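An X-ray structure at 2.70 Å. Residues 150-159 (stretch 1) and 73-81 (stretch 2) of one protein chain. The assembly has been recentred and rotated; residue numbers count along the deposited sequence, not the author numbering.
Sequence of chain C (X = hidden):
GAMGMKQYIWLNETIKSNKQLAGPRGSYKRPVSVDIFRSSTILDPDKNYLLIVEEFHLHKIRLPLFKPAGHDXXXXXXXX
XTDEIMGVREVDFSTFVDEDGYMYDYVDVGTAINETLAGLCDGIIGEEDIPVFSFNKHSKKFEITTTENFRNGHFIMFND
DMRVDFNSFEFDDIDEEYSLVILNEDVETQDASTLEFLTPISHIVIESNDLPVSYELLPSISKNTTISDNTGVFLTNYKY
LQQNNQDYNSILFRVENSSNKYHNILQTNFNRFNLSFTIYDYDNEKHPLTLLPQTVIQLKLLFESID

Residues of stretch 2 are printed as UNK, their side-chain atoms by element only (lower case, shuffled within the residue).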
# COMPACT_ATOMS: atom_id res chain seq x y z
N PHE C 150 -27.25 -30.01 18.04
CA PHE C 150 -25.89 -30.56 17.94
C PHE C 150 -24.92 -29.88 18.91
O PHE C 150 -24.14 -30.55 19.58
CB PHE C 150 -25.35 -30.43 16.50
CG PHE C 150 -23.95 -30.99 16.33
CD1 PHE C 150 -22.83 -30.20 16.55
CD2 PHE C 150 -23.77 -32.31 15.95
CE1 PHE C 150 -21.55 -30.72 16.40
CE2 PHE C 150 -22.49 -32.84 15.80
CZ PHE C 150 -21.38 -32.04 16.03
N ARG C 151 -24.98 -28.55 18.96
CA ARG C 151 -24.09 -27.75 19.83
C ARG C 151 -24.30 -28.02 21.32
O ARG C 151 -23.34 -27.97 22.10
CB ARG C 151 -24.28 -26.26 19.55
CG ARG C 151 -23.61 -25.78 18.27
CD ARG C 151 -24.02 -24.35 17.94
NE ARG C 151 -25.21 -24.29 17.08
CZ ARG C 151 -26.02 -23.24 16.95
NH1 ARG C 151 -25.83 -22.12 17.64
NH2 ARG C 151 -27.07 -23.32 16.13
N ASN C 152 -25.54 -28.28 21.72
CA ASN C 152 -25.86 -28.69 23.09
C ASN C 152 -25.34 -30.10 23.39
O ASN C 152 -24.81 -30.35 24.48
CB ASN C 152 -27.37 -28.64 23.35
CG ASN C 152 -27.91 -27.21 23.38
OD1 ASN C 152 -27.35 -26.34 24.03
ND2 ASN C 152 -29.02 -26.98 22.67
N GLY C 153 -25.48 -31.00 22.42
CA GLY C 153 -25.06 -32.40 22.57
C GLY C 153 -23.56 -32.64 22.44
O GLY C 153 -22.94 -33.18 23.36
N HIS C 154 -23.00 -32.25 21.30
CA HIS C 154 -21.66 -32.67 20.89
C HIS C 154 -20.73 -31.52 20.50
O HIS C 154 -21.15 -30.37 20.35
CB HIS C 154 -21.76 -33.65 19.71
CG HIS C 154 -22.72 -34.78 19.94
ND1 HIS C 154 -24.07 -34.68 19.66
CD2 HIS C 154 -22.52 -36.03 20.42
CE1 HIS C 154 -24.66 -35.82 19.95
NE2 HIS C 154 -23.74 -36.66 20.41
N PHE C 155 -19.45 -31.87 20.34
CA PHE C 155 -18.43 -30.99 19.77
C PHE C 155 -17.80 -31.63 18.54
O PHE C 155 -17.91 -32.84 18.33
CB PHE C 155 -17.31 -30.75 20.78
CG PHE C 155 -17.61 -29.69 21.81
CD1 PHE C 155 -17.95 -28.40 21.42
CD2 PHE C 155 -17.49 -29.98 23.17
CE1 PHE C 155 -18.20 -27.42 22.37
CE2 PHE C 155 -17.73 -29.00 24.12
CZ PHE C 155 -18.09 -27.72 23.72
N ILE C 156 -17.12 -30.80 17.74
CA ILE C 156 -16.24 -31.27 16.67
C ILE C 156 -14.80 -31.17 17.19
O ILE C 156 -14.42 -30.17 17.79
CB ILE C 156 -16.38 -30.42 15.39
CG1 ILE C 156 -17.81 -30.53 14.83
CG2 ILE C 156 -15.38 -30.87 14.32
CD1 ILE C 156 -18.17 -29.45 13.82
N MET C 157 -14.01 -32.22 16.93
CA MET C 157 -12.61 -32.30 17.35
C MET C 157 -11.68 -32.15 16.16
O MET C 157 -11.94 -32.73 15.11
CB MET C 157 -12.31 -33.66 17.99
CG MET C 157 -13.03 -33.96 19.29
SD MET C 157 -12.99 -35.72 19.68
CE MET C 157 -11.24 -36.03 19.85
N PHE C 158 -10.61 -31.37 16.33
CA PHE C 158 -9.54 -31.21 15.34
C PHE C 158 -8.25 -31.69 16.00
O PHE C 158 -7.93 -31.28 17.12
CB PHE C 158 -9.35 -29.73 14.99
CG PHE C 158 -10.29 -29.18 13.93
CD1 PHE C 158 -11.57 -29.70 13.72
CD2 PHE C 158 -9.89 -28.09 13.16
CE1 PHE C 158 -12.41 -29.16 12.75
CE2 PHE C 158 -10.73 -27.55 12.19
CZ PHE C 158 -11.99 -28.09 11.99
N ASN C 159 -7.49 -32.54 15.32
CA ASN C 159 -6.14 -32.93 15.79
C ASN C 159 -5.15 -31.78 15.54
O ASN C 159 -5.53 -30.75 14.98
CB ASN C 159 -5.68 -34.26 15.17
CG ASN C 159 -5.29 -34.14 13.71
OD1 ASN C 159 -5.80 -33.29 12.98
ND2 ASN C 159 -4.40 -35.02 13.26
N UNK C 73 -4.33 -35.06 8.78
CA UNK C 73 -5.53 -34.54 9.43
C UNK C 73 -6.36 -35.66 10.04
O UNK C 73 -6.35 -36.79 9.56
c UNK C 73 -4.17 -30.63 8.02
c UNK C 73 -6.27 -31.89 6.71
o UNK C 73 -4.14 -28.94 6.32
c UNK C 73 -4.68 -30.09 6.84
c UNK C 73 -5.77 -32.45 7.89
c UNK C 73 -6.40 -33.73 8.44
c UNK C 73 -5.73 -30.72 6.19
c UNK C 73 -4.72 -31.79 8.54
N UNK C 74 -7.08 -35.32 11.12
CA UNK C 74 -8.05 -36.21 11.77
C UNK C 74 -9.16 -35.37 12.39
O UNK C 74 -8.87 -34.44 13.15
c UNK C 74 -6.43 -38.09 12.46
o UNK C 74 -6.60 -39.05 14.66
c UNK C 74 -5.95 -38.96 13.62
c UNK C 74 -7.42 -37.03 12.89
n UNK C 74 -4.79 -39.60 13.44
N UNK C 75 -10.41 -35.70 12.09
CA UNK C 75 -11.56 -35.13 12.80
C UNK C 75 -12.10 -36.13 13.82
O UNK C 75 -11.71 -37.30 13.83
c UNK C 75 -12.23 -33.47 11.03
c UNK C 75 -12.70 -34.66 11.85
c UNK C 75 -13.21 -35.78 10.95
N UNK C 76 -12.98 -35.65 14.69
CA UNK C 76 -13.60 -36.49 15.72
C UNK C 76 -14.84 -35.86 16.30
O UNK C 76 -15.16 -34.70 16.00
N UNK C 77 -15.56 -36.62 17.12
CA UNK C 77 -16.78 -36.14 17.79
C UNK C 77 -16.75 -36.50 19.26
O UNK C 77 -16.51 -37.65 19.62
c UNK C 77 -19.29 -36.00 17.71
c UNK C 77 -17.95 -36.48 15.61
c UNK C 77 -19.22 -36.71 14.83
c UNK C 77 -18.05 -36.68 17.12
N UNK C 78 -17.01 -35.49 20.10
CA UNK C 78 -16.92 -35.59 21.55
C UNK C 78 -18.30 -35.32 22.14
O UNK C 78 -18.87 -34.25 21.94
c UNK C 78 -15.62 -34.66 23.54
c UNK C 78 -14.40 -35.67 25.36
c UNK C 78 -14.69 -35.58 24.01
c UNK C 78 -15.92 -34.55 22.07
c UNK C 78 -16.24 -33.81 24.46
c UNK C 78 -15.04 -34.83 26.27
c UNK C 78 -15.96 -33.90 25.81
N UNK C 79 -18.84 -36.31 22.84
CA UNK C 79 -20.15 -36.20 23.49
C UNK C 79 -19.98 -35.50 24.84
O UNK C 79 -19.04 -35.81 25.58
n UNK C 79 -22.82 -38.71 24.32
c UNK C 79 -20.76 -37.59 23.69
c UNK C 79 -22.26 -37.55 24.00
o UNK C 79 -22.90 -36.50 23.96
N UNK C 80 -20.87 -34.57 25.15
CA UNK C 80 -20.83 -33.84 26.42
C UNK C 80 -21.39 -34.67 27.58
O UNK C 80 -20.76 -34.75 28.63
n UNK C 80 -21.12 -26.62 25.18
c UNK C 80 -21.61 -32.53 26.34
c UNK C 80 -20.83 -31.37 25.73
c UNK C 80 -21.77 -30.22 25.47
n UNK C 80 -21.13 -28.91 25.40
n UNK C 80 -23.11 -27.75 25.10
c UNK C 80 -21.78 -27.76 25.22
N UNK C 81 -22.56 -35.27 27.37
CA UNK C 81 -23.26 -36.04 28.41
C UNK C 81 -22.40 -37.16 29.00
O UNK C 81 -22.16 -37.18 30.21
o UNK C 81 -24.44 -37.15 26.57
c UNK C 81 -24.59 -36.60 27.87

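Position 73 carries one carbon leading to a ring of six carbons that bears a single oxygen. Its CA is 3.8 Å and its CB 4.6 Å from Asn159 OD1, and the ring stays farther off. The phenol marks tyrosine, and Tyr73 lies at the margin of the contact.

Position 74 has three carbons in a row, the third holding one oxygen and one nitrogen. Its CB packs 3.6 Å from Asn159 ND2, but its backbone does the pairing, the O accepting from Asn159 N at 3.2 Å and the N giving a weak hydrogen bond to Asn159 OD1 at 3.0 Å. This unbranched chain ending in an amide is glutamine.

At position 75 one carbon carries two others and no heteroatom. The side chain faces the same side of the sheet as Phe158, and the CA makes a CA-H...O contact of 3.4 Å with Met157 O. The residue is valine.

Position 76 has no side-chain atoms. Its O accepts from Met157 N at 2.9 Å, while its N returns a weak bond of 3.1 Å to Met157 O. An ideal CB here would lie 3.1 Å from Met157 SD, a tight approach, so the bare backbone of this glycine leaves room for the thioether.

Position 77 shows four carbons, forked at the first, with one arm two carbons long. The one-carbon arm touches Phe155 O at 3.5 Å and His154 CB at 4.0 Å. This is isoleucine.

Position 78 bears one carbon and a plain six-carbon ring. A ring carbon meets Phe155 CD2 at 4.2 Å, and its CB lies 4.0 Å from Met157 SD; hence phenylalanine.

Position 79 has two carbons, the second bearing oxygen and nitrogen. It pairs with His154 across the sheet, their CA atoms 4.6 Å apart. The short amide is asparagine.

Position 80 extends through three carbons and a nitrogen to a carbon with two more nitrogens. One of these donates to Asn152 O at 3.2 Å, and the backbone N to Gly153 O at 3.1 Å. The guanidinium means arginine.

Position 81, one carbon and one oxygen, stands clear of stretch 1; it is serine.

The contact is an antiparallel strand pair extended at both ends. Like Met157 with Gly76, Phe155 and Phe78 share one good hydrogen bond (Phe155 N to Phe78 O, 2.9 Å) and one weak return (Phe78 N to Phe155 O, 3.3 Å). Phe155, Met157 and Phe78 take one face, and His154, Ile156, Phe158, Val75, Ile77 and Asn79 the other. Beyond the strands, Arg80 reaches the end of the helix, where carbonyls lack helical partners of their own, and Asn159 secures Gln74.

Stretch 2 (73-81) YQVGIFNRS
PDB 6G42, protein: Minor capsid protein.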